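Pectate lyase 47 (Bacillus sp. TS-47, PDB 1VBL) cleaves pectate eliminatively as a thermostable, secreted, calcium-binding lyase of polysaccharide lyase family 1. Local coordinates at residues Ala167-Phe172 against Gln226-Ala231; Ile163-Pro168 against Tyr189-Ile194; His212-Leu217 against Ala307-Gln312; Gly183-Glu188 against Thr219-Pro224. All blocks are in the same frame, centred on the assembly; numbering follows the deposited sequence.

Contact 1. Residues Ala167-Phe172 against Gln226-Ala231. With CA (calcium ion), chain B.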
# COMPACT_ATOMS: atom_id res chain seq x y z
N ALA A 167 7.48 -5.61 -3.82
CA ALA A 167 7.48 -5.34 -2.39
C ALA A 167 8.84 -5.60 -1.73
O ALA A 167 9.47 -6.63 -1.97
CB ALA A 167 6.41 -6.17 -1.69
N PRO A 168 9.30 -4.66 -0.90
CA PRO A 168 10.58 -4.79 -0.21
C PRO A 168 10.54 -5.89 0.85
O PRO A 168 9.51 -6.13 1.47
CB PRO A 168 10.79 -3.40 0.39
CG PRO A 168 9.39 -2.96 0.69
CD PRO A 168 8.65 -3.37 -0.56
N LEU A 169 11.68 -6.54 1.03
CA LEU A 169 11.80 -7.61 2.02
C LEU A 169 12.52 -7.06 3.24
O LEU A 169 13.58 -6.44 3.12
CB LEU A 169 12.61 -8.76 1.42
CG LEU A 169 12.03 -10.18 1.38
CD1 LEU A 169 10.63 -10.18 0.81
CD2 LEU A 169 12.95 -11.05 0.54
N ASP A 170 11.94 -7.27 4.42
CA ASP A 170 12.54 -6.83 5.67
C ASP A 170 13.38 -8.01 6.15
O ASP A 170 12.83 -9.05 6.52
CB ASP A 170 11.44 -6.53 6.70
CG ASP A 170 11.98 -5.89 7.97
OD1 ASP A 170 13.13 -6.18 8.35
OD2 ASP A 170 11.23 -5.10 8.60
N TYR A 171 14.70 -7.86 6.13
CA TYR A 171 15.59 -8.95 6.55
C TYR A 171 15.60 -9.22 8.04
O TYR A 171 16.10 -10.26 8.49
CB TYR A 171 17.04 -8.66 6.11
CG TYR A 171 17.28 -8.63 4.62
CD1 TYR A 171 16.56 -9.45 3.75
CD2 TYR A 171 18.27 -7.82 4.08
CE1 TYR A 171 16.83 -9.47 2.39
CE2 TYR A 171 18.56 -7.84 2.72
CZ TYR A 171 17.84 -8.67 1.88
OH TYR A 171 18.13 -8.69 0.54
N PHE A 172 15.05 -8.30 8.82
CA PHE A 172 15.04 -8.46 10.27
C PHE A 172 13.67 -8.18 10.87
O PHE A 172 13.50 -7.24 11.65
CB PHE A 172 16.10 -7.54 10.88
CG PHE A 172 17.45 -7.71 10.26
CD1 PHE A 172 18.26 -8.79 10.59
CD2 PHE A 172 17.89 -6.83 9.28
CE1 PHE A 172 19.48 -9.00 9.95
CE2 PHE A 172 19.11 -7.02 8.63
CZ PHE A 172 19.91 -8.12 8.97
N GLN A 226 6.72 -13.40 7.84
CA GLN A 226 6.25 -12.22 7.13
C GLN A 226 7.30 -11.11 7.00
O GLN A 226 7.43 -10.25 7.87
CB GLN A 226 4.98 -11.70 7.80
CG GLN A 226 3.87 -12.75 7.80
CD GLN A 226 2.61 -12.33 8.54
OE1 GLN A 226 1.61 -13.05 8.53
NE2 GLN A 226 2.65 -11.18 9.20
N GLN A 227 8.03 -11.15 5.90
CA GLN A 227 9.07 -10.17 5.63
C GLN A 227 8.55 -8.98 4.83
O GLN A 227 9.29 -8.03 4.56
CB GLN A 227 10.23 -10.83 4.89
CG GLN A 227 11.01 -11.82 5.75
CD GLN A 227 12.21 -12.39 5.02
OE1 GLN A 227 12.09 -13.36 4.27
NE2 GLN A 227 13.36 -11.78 5.23
N HIS A 228 7.28 -9.04 4.43
CA HIS A 228 6.67 -7.94 3.69
C HIS A 228 5.74 -7.19 4.62
O HIS A 228 5.35 -7.70 5.67
CB HIS A 228 5.80 -8.46 2.53
CG HIS A 228 6.55 -9.17 1.47
ND1 HIS A 228 6.42 -10.53 1.25
CD2 HIS A 228 7.41 -8.72 0.53
CE1 HIS A 228 7.18 -10.88 0.22
NE2 HIS A 228 7.79 -9.80 -0.24
N ASP A 229 5.39 -5.97 4.25
CA ASP A 229 4.42 -5.23 5.03
C ASP A 229 3.41 -4.69 4.03
O ASP A 229 2.84 -5.47 3.27
CB ASP A 229 5.06 -4.11 5.84
CG ASP A 229 4.15 -3.63 6.97
OD1 ASP A 229 3.50 -4.49 7.61
OD2 ASP A 229 4.09 -2.42 7.23
N GLY A 230 3.18 -3.39 4.01
CA GLY A 230 2.19 -2.87 3.08
C GLY A 230 2.67 -2.61 1.67
O GLY A 230 3.86 -2.47 1.41
N ALA A 231 1.72 -2.56 0.73
CA ALA A 231 2.06 -2.26 -0.65
C ALA A 231 2.02 -0.74 -0.71
O ALA A 231 2.96 -0.09 -1.18
CB ALA A 231 1.02 -2.85 -1.60
CA CA B . 3.38 0.01 6.72
O HOH W 1 8.98 -9.34 -2.61
O HOH W 2 6.80 -5.15 1.79
O HOH W 3 5.59 -0.21 7.61
O HOH W 4 2.79 2.48 7.36
O HOH W 5 2.34 -0.64 8.92
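The His228 imidazole is approached obliquely by Ala167 CB, Pro168 O and Leu169 CD1, while a water lies at its edge in the ring plane. That water joins His228 NE2 (2.7 Å) to Ala167 O, and His228 ND1 is hydrogen-bonded to Asp214 OD1, so both ring nitrogens have a partner. Leu169 CG rests on Gln227 CB at 4.0 Å. The Tyr171 ring receives Gln227 NE2 near its edge and carries Leu169 O over one face. Gln227 is pinned to Asp170 at both ends: Asp170 N donates to Gln227 O (2.8 Å), and Gln227 NE2 returns a bond to Asp170 O (3.1 Å) from above that carbonyl's plane. An alanine in place of Gln227 would probably leave Asp170 O without this amide donor and open a gap beside the Tyr171 ring. Asp170 OD1 takes the N-H of Phe172 in an Asx turn, and a second water ties Pro168 O to Asp229 N, the backbone of the residue whose OD2 binds the calcium ion. Both segments are loops, leading from strand 164-166 toward 174-176 and from 223-224 into 232-235. Helix 110-126 meets Asp170 through Gln122, and His251 of strand 239-251 packs on Ala167 and His228.

Contact 2. Residues Ile163-Pro168 against Tyr189-Ile194. With CA (calcium ion), chain B.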
# COMPACT_ATOMS: atom_id res chain seq x y z
N ILE A 163 5.25 2.56 -12.60
CA ILE A 163 6.34 1.76 -12.07
C ILE A 163 5.83 0.45 -11.47
O ILE A 163 4.75 0.40 -10.89
CB ILE A 163 7.11 2.53 -10.98
CG1 ILE A 163 7.80 3.75 -11.59
CG2 ILE A 163 8.12 1.62 -10.29
CD1 ILE A 163 8.36 4.72 -10.57
N GLU A 164 6.60 -0.62 -11.66
CA GLU A 164 6.25 -1.91 -11.09
C GLU A 164 7.08 -2.05 -9.82
O GLU A 164 8.31 -2.14 -9.88
CB GLU A 164 6.58 -3.06 -12.04
CG GLU A 164 6.34 -4.42 -11.39
CD GLU A 164 6.82 -5.58 -12.23
OE1 GLU A 164 6.22 -5.84 -13.29
OE2 GLU A 164 7.80 -6.24 -11.83
N PHE A 165 6.40 -2.05 -8.68
CA PHE A 165 7.07 -2.17 -7.40
C PHE A 165 7.08 -3.60 -6.89
O PHE A 165 6.01 -4.19 -6.70
CB PHE A 165 6.39 -1.32 -6.32
CG PHE A 165 6.52 0.16 -6.53
CD1 PHE A 165 5.63 0.85 -7.35
CD2 PHE A 165 7.53 0.87 -5.88
CE1 PHE A 165 5.75 2.23 -7.53
CE2 PHE A 165 7.65 2.25 -6.04
CZ PHE A 165 6.76 2.93 -6.87
N GLU A 166 8.26 -4.16 -6.67
CA GLU A 166 8.33 -5.50 -6.10
C GLU A 166 8.46 -5.19 -4.61
O GLU A 166 9.43 -4.55 -4.19
CB GLU A 166 9.57 -6.26 -6.57
CG GLU A 166 9.60 -7.69 -6.03
CD GLU A 166 10.89 -8.41 -6.36
OE1 GLU A 166 11.95 -8.02 -5.81
OE2 GLU A 166 10.85 -9.37 -7.16
N ALA A 167 7.48 -5.61 -3.82
CA ALA A 167 7.48 -5.34 -2.39
C ALA A 167 8.84 -5.60 -1.73
O ALA A 167 9.47 -6.63 -1.97
CB ALA A 167 6.41 -6.17 -1.69
N PRO A 168 9.30 -4.66 -0.90
CA PRO A 168 10.58 -4.79 -0.21
C PRO A 168 10.54 -5.89 0.85
O PRO A 168 9.51 -6.13 1.47
CB PRO A 168 10.79 -3.40 0.39
CG PRO A 168 9.39 -2.96 0.69
CD PRO A 168 8.65 -3.37 -0.56
N TYR A 189 8.82 -2.40 6.03
CA TYR A 189 8.84 -1.78 4.72
C TYR A 189 7.67 -1.96 3.76
O TYR A 189 7.19 -3.08 3.54
CB TYR A 189 10.14 -2.17 4.02
CG TYR A 189 11.34 -2.13 4.95
CD1 TYR A 189 11.64 -0.96 5.67
CD2 TYR A 189 12.13 -3.26 5.17
CE1 TYR A 189 12.69 -0.93 6.59
CE2 TYR A 189 13.18 -3.24 6.10
CZ TYR A 189 13.45 -2.07 6.81
OH TYR A 189 14.46 -2.04 7.74
N ASP A 190 7.23 -0.84 3.19
CA ASP A 190 6.15 -0.81 2.21
C ASP A 190 6.75 -0.30 0.91
O ASP A 190 7.77 0.39 0.93
CB ASP A 190 5.05 0.18 2.61
CG ASP A 190 4.70 0.10 4.06
OD1 ASP A 190 4.47 -1.03 4.55
OD2 ASP A 190 4.64 1.16 4.71
N SER A 191 6.12 -0.60 -0.23
CA SER A 191 6.63 -0.11 -1.50
C SER A 191 6.45 1.41 -1.51
O SER A 191 7.30 2.15 -2.01
CB SER A 191 5.88 -0.75 -2.67
OG SER A 191 6.27 -2.10 -2.82
N ILE A 192 5.34 1.86 -0.94
CA ILE A 192 5.05 3.29 -0.84
C ILE A 192 4.39 3.53 0.51
O ILE A 192 3.36 2.94 0.83
CB ILE A 192 4.10 3.79 -1.95
CG1 ILE A 192 4.80 3.70 -3.31
CG2 ILE A 192 3.68 5.23 -1.67
CD1 ILE A 192 3.97 4.24 -4.47
N SER A 193 5.00 4.40 1.30
CA SER A 193 4.48 4.74 2.62
C SER A 193 4.22 6.24 2.66
O SER A 193 5.14 7.05 2.52
CB SER A 193 5.50 4.35 3.69
OG SER A 193 5.05 4.76 4.97
N ILE A 194 2.96 6.60 2.85
CA ILE A 194 2.54 7.99 2.91
C ILE A 194 2.25 8.35 4.36
O ILE A 194 1.30 7.83 4.96
CB ILE A 194 1.29 8.21 2.04
CG1 ILE A 194 1.60 7.79 0.60
CG2 ILE A 194 0.84 9.65 2.10
CD1 ILE A 194 0.39 7.81 -0.35
CA CA B . 3.38 0.01 6.72
O HOH W 6 4.84 -3.90 -4.17
O HOH W 7 8.81 -1.72 -3.75
O HOH W 2 6.80 -5.15 1.79
O HOH W 3 5.59 -0.21 7.61
O HOH W 4 2.79 2.48 7.36
O HOH W 5 2.34 -0.64 8.92
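Ser191 OG lies against the backbone of Phe165-Pro168, yet its hydrogen bonds to that segment all pass through water. This happens in the parallel beta-helix characteristic of polysaccharide lyase family 1, where strands 164-166 and 192-195 belong to different faces. One water donates both to Phe165 O and to Ser191 OG (2.7 Å); a second accepts from Ser191 OG and donates to Glu166 O (2.9 Å). The hydroxyl is thus gripped twice, and the two waters link it to both carbonyls. Ser191 OG also touches Ala167 CA and Pro168 CD, each at 3.5 Å.

On the interior side, the Phe165 ring is sandwiched between isoleucines: Ile192 CG1 lies over one face and Ile163 CG2 over the opposite one, both offset toward the rim. Ile192 crosses the phenylalanine side chain at about a right angle and sets CD1 3.9 Å from Phe165 CZ. The ring also meets Phe207 of strand 200-208, with nearly parallel planes. An alanine at Phe165 would probably open a gap between Ile163, Ile192 and Phe207 and take the ring away from Ile192 CD1.

Nearer the metal site, Pro168 CG packs on Tyr189 CB at 3.5 Å, and a third water donates to Pro168 O and to Tyr189 O. Asp190 points away from this packing. Its OD1 accepts from Gly230 N, and the carboxylate chelates the calcium ion through Asp190 OD1 and OD2, both at 2.6 Å.

Contact 3. Residues His212-Leu217 against Ala307-Gln312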
# COMPACT_ATOMS: atom_id res chain seq x y z
N HIS A 212 9.50 -13.01 -4.79
CA HIS A 212 9.61 -13.40 -3.39
C HIS A 212 8.27 -13.50 -2.67
O HIS A 212 8.03 -12.78 -1.70
CB HIS A 212 10.53 -12.43 -2.64
CG HIS A 212 11.89 -12.32 -3.25
ND1 HIS A 212 12.76 -13.39 -3.32
CD2 HIS A 212 12.50 -11.30 -3.88
CE1 HIS A 212 13.85 -13.03 -3.96
NE2 HIS A 212 13.72 -11.76 -4.32
N PRO A 213 7.39 -14.40 -3.13
CA PRO A 213 6.08 -14.56 -2.49
C PRO A 213 6.26 -15.07 -1.07
O PRO A 213 7.22 -15.78 -0.78
CB PRO A 213 5.38 -15.57 -3.40
CG PRO A 213 6.52 -16.42 -3.88
CD PRO A 213 7.57 -15.39 -4.21
N ASP A 214 5.33 -14.70 -0.18
CA ASP A 214 5.42 -15.11 1.22
C ASP A 214 5.62 -16.62 1.37
O ASP A 214 6.27 -17.08 2.30
CB ASP A 214 4.17 -14.69 1.99
CG ASP A 214 4.07 -13.18 2.16
OD1 ASP A 214 5.13 -12.52 2.21
OD2 ASP A 214 2.94 -12.66 2.26
N ARG A 215 5.05 -17.37 0.44
CA ARG A 215 5.12 -18.82 0.44
C ARG A 215 6.56 -19.34 0.38
O ARG A 215 6.85 -20.43 0.85
CB ARG A 215 4.33 -19.36 -0.76
CG ARG A 215 2.91 -18.82 -0.83
CD ARG A 215 2.89 -17.29 -1.01
NE ARG A 215 1.71 -16.68 -0.40
CZ ARG A 215 1.37 -16.83 0.88
NH1 ARG A 215 2.12 -17.58 1.69
NH2 ARG A 215 0.29 -16.24 1.36
N SER A 216 7.45 -18.53 -0.19
CA SER A 216 8.85 -18.91 -0.31
C SER A 216 9.70 -18.40 0.84
O SER A 216 10.89 -18.71 0.91
CB SER A 216 9.41 -18.36 -1.62
OG SER A 216 9.48 -16.94 -1.58
N LEU A 217 9.10 -17.63 1.74
CA LEU A 217 9.83 -17.07 2.87
C LEU A 217 10.02 -18.02 4.05
O LEU A 217 10.84 -17.78 4.93
CB LEU A 217 9.13 -15.78 3.35
CG LEU A 217 8.91 -14.72 2.27
CD1 LEU A 217 8.30 -13.47 2.90
CD2 LEU A 217 10.23 -14.39 1.59
N ALA A 307 -4.52 -19.43 -5.55
CA ALA A 307 -3.46 -18.44 -5.34
C ALA A 307 -2.64 -18.74 -4.09
O ALA A 307 -3.14 -19.29 -3.11
CB ALA A 307 -4.07 -17.04 -5.24
N ASP A 308 -1.36 -18.37 -4.14
CA ASP A 308 -0.45 -18.57 -3.02
C ASP A 308 -0.94 -17.77 -1.82
O ASP A 308 -0.72 -18.15 -0.67
CB ASP A 308 0.95 -18.09 -3.41
CG ASP A 308 1.60 -18.96 -4.47
OD1 ASP A 308 2.58 -18.49 -5.09
OD2 ASP A 308 1.14 -20.10 -4.68
N TYR A 309 -1.60 -16.65 -2.10
CA TYR A 309 -2.12 -15.77 -1.06
C TYR A 309 -3.59 -16.05 -0.81
O TYR A 309 -4.42 -15.92 -1.71
CB TYR A 309 -1.93 -14.31 -1.48
CG TYR A 309 -0.48 -13.89 -1.51
CD1 TYR A 309 0.13 -13.32 -0.39
CD2 TYR A 309 0.31 -14.13 -2.64
CE1 TYR A 309 1.49 -13.00 -0.40
CE2 TYR A 309 1.66 -13.81 -2.66
CZ TYR A 309 2.24 -13.24 -1.53
OH TYR A 309 3.58 -12.93 -1.55
N ASP A 310 -3.92 -16.45 0.41
CA ASP A 310 -5.30 -16.72 0.76
C ASP A 310 -6.04 -15.39 0.79
O ASP A 310 -5.42 -14.33 0.77
CB ASP A 310 -5.38 -17.39 2.14
CG ASP A 310 -4.75 -18.77 2.15
OD1 ASP A 310 -5.17 -19.62 1.34
OD2 ASP A 310 -3.85 -19.01 2.98
N PHE A 311 -7.36 -15.45 0.82
CA PHE A 311 -8.16 -14.23 0.89
C PHE A 311 -8.82 -14.18 2.25
O PHE A 311 -9.39 -15.18 2.71
CB PHE A 311 -9.24 -14.22 -0.20
CG PHE A 311 -10.26 -13.13 -0.02
CD1 PHE A 311 -11.50 -13.40 0.57
CD2 PHE A 311 -9.98 -11.83 -0.40
CE1 PHE A 311 -12.44 -12.39 0.76
CE2 PHE A 311 -10.91 -10.80 -0.21
CZ PHE A 311 -12.14 -11.08 0.37
N GLN A 312 -8.73 -13.04 2.91
CA GLN A 312 -9.33 -12.88 4.23
C GLN A 312 -10.52 -11.93 4.16
O GLN A 312 -11.63 -12.29 4.56
CB GLN A 312 -8.30 -12.34 5.23
CG GLN A 312 -8.80 -12.31 6.67
CD GLN A 312 -7.84 -11.64 7.63
OE1 GLN A 312 -6.63 -11.91 7.61
NE2 GLN A 312 -8.36 -10.76 8.48
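Arg215 and Asp308 mark the place where two irregular loops come together, their CA atoms 6.6 Å apart, and the chain there is wound by bonds from Ser216 N to Pro213 O and from Leu217 N to Asp214 O, with Ser216 OG also donating to Pro213 O. From segment 307-312, Tyr309 supplies most of the touching surface. Its hydroxyl receives the backbone N-H of Asp214, with Asp214 N 2.8 Å from Tyr309 OH, and Pro213 rests CA and CB beside the same oxygen. Asp209 OD2 makes a further, weak hydrogen bond to this hydroxyl.

Arg215 covers one face of the phenol ring. NE stands over the ring centre, and CZ lies 4.1 Å from the Tyr309 centroid in a cation-pi contact, the guanidinium plane inclined 58° to the ring rather than lying flat on it. Arg215 CD adds a CH-pi contact to the same face. Arg215 CG and CD run alongside Asp308 CB. Asp308 O lies over a face of the guanidinium, so its closeness to NE and NH2 does not make a hydrogen bond. The carboxylates of Asp308 and Asp310, near the guanidinium but not in contact with it, would probably still favour the positive charge. At the ring's edge Asp214 OD2 sits 3.0 Å from Tyr309 CE1, while Asp214 OD1 is bonded to His228 ND1.

The contact lies at the surface, bridging the loop after strand 200-208 and the loop after strand 293-303; Tyr309 also packs on Thr283 of strand 282-284.

Contact 4. Residues Gly183-Glu188 against Thr219-Pro224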
# COMPACT_ATOMS: atom_id res chain seq x y z
N GLY A 183 0.78 -15.27 17.96
CA GLY A 183 1.89 -14.36 17.76
C GLY A 183 2.14 -14.20 16.27
O GLY A 183 1.64 -14.98 15.47
N GLU A 184 2.92 -13.19 15.90
CA GLU A 184 3.21 -12.97 14.48
C GLU A 184 4.51 -12.22 14.26
O GLU A 184 4.99 -11.49 15.13
CB GLU A 184 2.09 -12.14 13.83
CG GLU A 184 0.69 -12.75 13.84
CD GLU A 184 0.59 -14.04 13.05
OE1 GLU A 184 1.36 -14.21 12.08
OE2 GLU A 184 -0.27 -14.89 13.40
N TRP A 185 5.09 -12.43 13.08
CA TRP A 185 6.29 -11.73 12.68
C TRP A 185 5.73 -10.50 11.98
O TRP A 185 4.70 -10.59 11.32
CB TRP A 185 7.11 -12.53 11.67
CG TRP A 185 7.82 -13.71 12.25
CD1 TRP A 185 7.39 -15.01 12.26
CD2 TRP A 185 9.10 -13.71 12.89
NE1 TRP A 185 8.32 -15.81 12.88
CE2 TRP A 185 9.38 -15.03 13.28
CE3 TRP A 185 10.03 -12.70 13.18
CZ2 TRP A 185 10.56 -15.39 13.94
CZ3 TRP A 185 11.21 -13.05 13.85
CH2 TRP A 185 11.46 -14.39 14.21
N ASN A 186 6.39 -9.36 12.13
CA ASN A 186 5.92 -8.15 11.47
C ASN A 186 7.09 -7.37 10.90
O ASN A 186 8.13 -7.20 11.55
CB ASN A 186 5.11 -7.30 12.44
CG ASN A 186 3.82 -7.98 12.88
OD1 ASN A 186 2.96 -8.31 12.05
ND2 ASN A 186 3.68 -8.22 14.18
N SER A 187 6.91 -6.90 9.67
CA SER A 187 7.94 -6.14 8.99
C SER A 187 7.58 -4.66 8.88
O SER A 187 6.44 -4.27 9.10
CB SER A 187 8.19 -6.74 7.61
OG SER A 187 8.82 -8.00 7.75
N GLU A 188 8.57 -3.86 8.52
CA GLU A 188 8.43 -2.42 8.44
C GLU A 188 8.31 -1.75 7.07
O GLU A 188 7.74 -0.67 6.96
CB GLU A 188 9.62 -1.79 9.18
CG GLU A 188 9.83 -0.30 8.94
CD GLU A 188 9.25 0.56 10.05
OE1 GLU A 188 9.32 1.80 9.92
OE2 GLU A 188 8.74 -0.01 11.04
N THR A 219 8.80 -20.58 7.42
CA THR A 219 8.06 -20.47 8.66
C THR A 219 9.01 -20.61 9.85
O THR A 219 9.95 -21.41 9.82
CB THR A 219 6.99 -21.58 8.76
OG1 THR A 219 6.03 -21.40 7.70
CG2 THR A 219 6.27 -21.52 10.10
N TYR A 220 8.77 -19.81 10.88
CA TYR A 220 9.56 -19.84 12.10
C TYR A 220 8.62 -19.64 13.27
O TYR A 220 7.67 -18.85 13.19
CB TYR A 220 10.63 -18.75 12.10
CG TYR A 220 11.69 -18.94 11.04
CD1 TYR A 220 11.64 -18.23 9.84
CD2 TYR A 220 12.72 -19.86 11.23
CE1 TYR A 220 12.60 -18.44 8.85
CE2 TYR A 220 13.68 -20.08 10.24
CZ TYR A 220 13.61 -19.36 9.06
OH TYR A 220 14.56 -19.57 8.08
N PHE A 221 8.86 -20.36 14.37
CA PHE A 221 8.01 -20.27 15.54
C PHE A 221 6.61 -20.73 15.17
O PHE A 221 5.63 -20.36 15.83
CB PHE A 221 7.95 -18.82 16.06
CG PHE A 221 9.26 -18.31 16.60
CD1 PHE A 221 9.39 -16.98 16.97
CD2 PHE A 221 10.35 -19.16 16.76
CE1 PHE A 221 10.58 -16.49 17.49
CE2 PHE A 221 11.56 -18.69 17.28
CZ PHE A 221 11.67 -17.35 17.64
N GLY A 222 6.51 -21.53 14.12
CA GLY A 222 5.22 -22.02 13.68
C GLY A 222 4.34 -20.95 13.06
O GLY A 222 3.13 -21.14 12.94
N ARG A 223 4.95 -19.83 12.66
CA ARG A 223 4.22 -18.73 12.04
C ARG A 223 4.89 -18.34 10.73
O ARG A 223 6.10 -18.45 10.58
CB ARG A 223 4.19 -17.51 12.97
CG ARG A 223 3.68 -17.78 14.38
CD ARG A 223 2.31 -18.42 14.36
NE ARG A 223 1.34 -17.62 13.64
CZ ARG A 223 0.41 -18.13 12.83
NH1 ARG A 223 0.34 -19.44 12.66
NH2 ARG A 223 -0.45 -17.33 12.21
N PRO A 224 4.09 -17.89 9.74
CA PRO A 224 4.70 -17.50 8.47
C PRO A 224 5.70 -16.36 8.69
O PRO A 224 5.42 -15.41 9.42
CB PRO A 224 3.50 -17.08 7.62
CG PRO A 224 2.49 -16.64 8.64
CD PRO A 224 2.64 -17.68 9.72
O HOH W 8 3.88 -14.08 11.17
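Glu184 and Arg223 form a salt bridge in which Arg223 NH2 donates to Glu184 OE2 at 2.7 Å, using the carboxylate's syn lone pair. The carboxylate stands nearly perpendicular to the guanidinium, at 85°, and OE2 lies near the guanidinium edge. Arg223 NE is shared: it bonds Gly183 O at 3.2 Å and, weakly, Glu184 OE2 as well. NH1 reaches back to Gly222 O, so each of the three guanidinium nitrogens has an acceptor, and Pro224 CD covers one face over its centre. The other carboxylate oxygen, Glu184 OE1, accepts from a water at 2.7 Å; this water also donates to Pro224 O and accepts from Trp185 N, knitting the two segments together.

Trp185 carries the packing. Its indole NE1 donates almost straight (169°) to Tyr220 O at 3.1 Å; the acceptor lies in the ring plane, whereas the donor stands well above the carbonyl plane. Arg223 N reaches the same oxygen from the opposite face of that plane. Trp185 CZ2 sits over a face of Phe221, 3.6 Å from Phe221 CD1, and the two rings are near parallel (24°) but slid so far that they barely overlap. Trp175 and Phe225 add further aromatic contacts around the indole.

Tyr220 and Arg223 form a hydrogen-bonded pair, Tyr220 N to Arg223 O and Arg223 N to Tyr220 O, that closes a tight two-residue beta-hairpin, with Phe221 and Gly222 both at positive phi in the type I' turn characteristic of such hairpins; it projects from the beta-helix and is braced here by strand 184-186.

Contacts 1 and 2 share Ala167 and Pro168 and supply two of the three calcium-binding aspartates, Asp229 and Asp190; Asp233 completes the trio. The carboxylates converge: Asp229 OD2 lies 3.0 Å from Asp190 OD1, both bound to the same ion, which probably offsets the repulsion of like charges. Contact 3 joins this region from the side through Asp214 OD1, 2.6 Å from His228 ND1, although the Asp214 side chain remains about 13 Å from the calcium ion. Contact 4 is more peripheral, with Trp185 about 14 Å from the metal by side chain, but Ser187 OG reaches Gln226 O of contact 1 at 2.7 Å. Contacts 2 and 4, with centres about 20 Å apart, meet only where their segments adjoin in sequence.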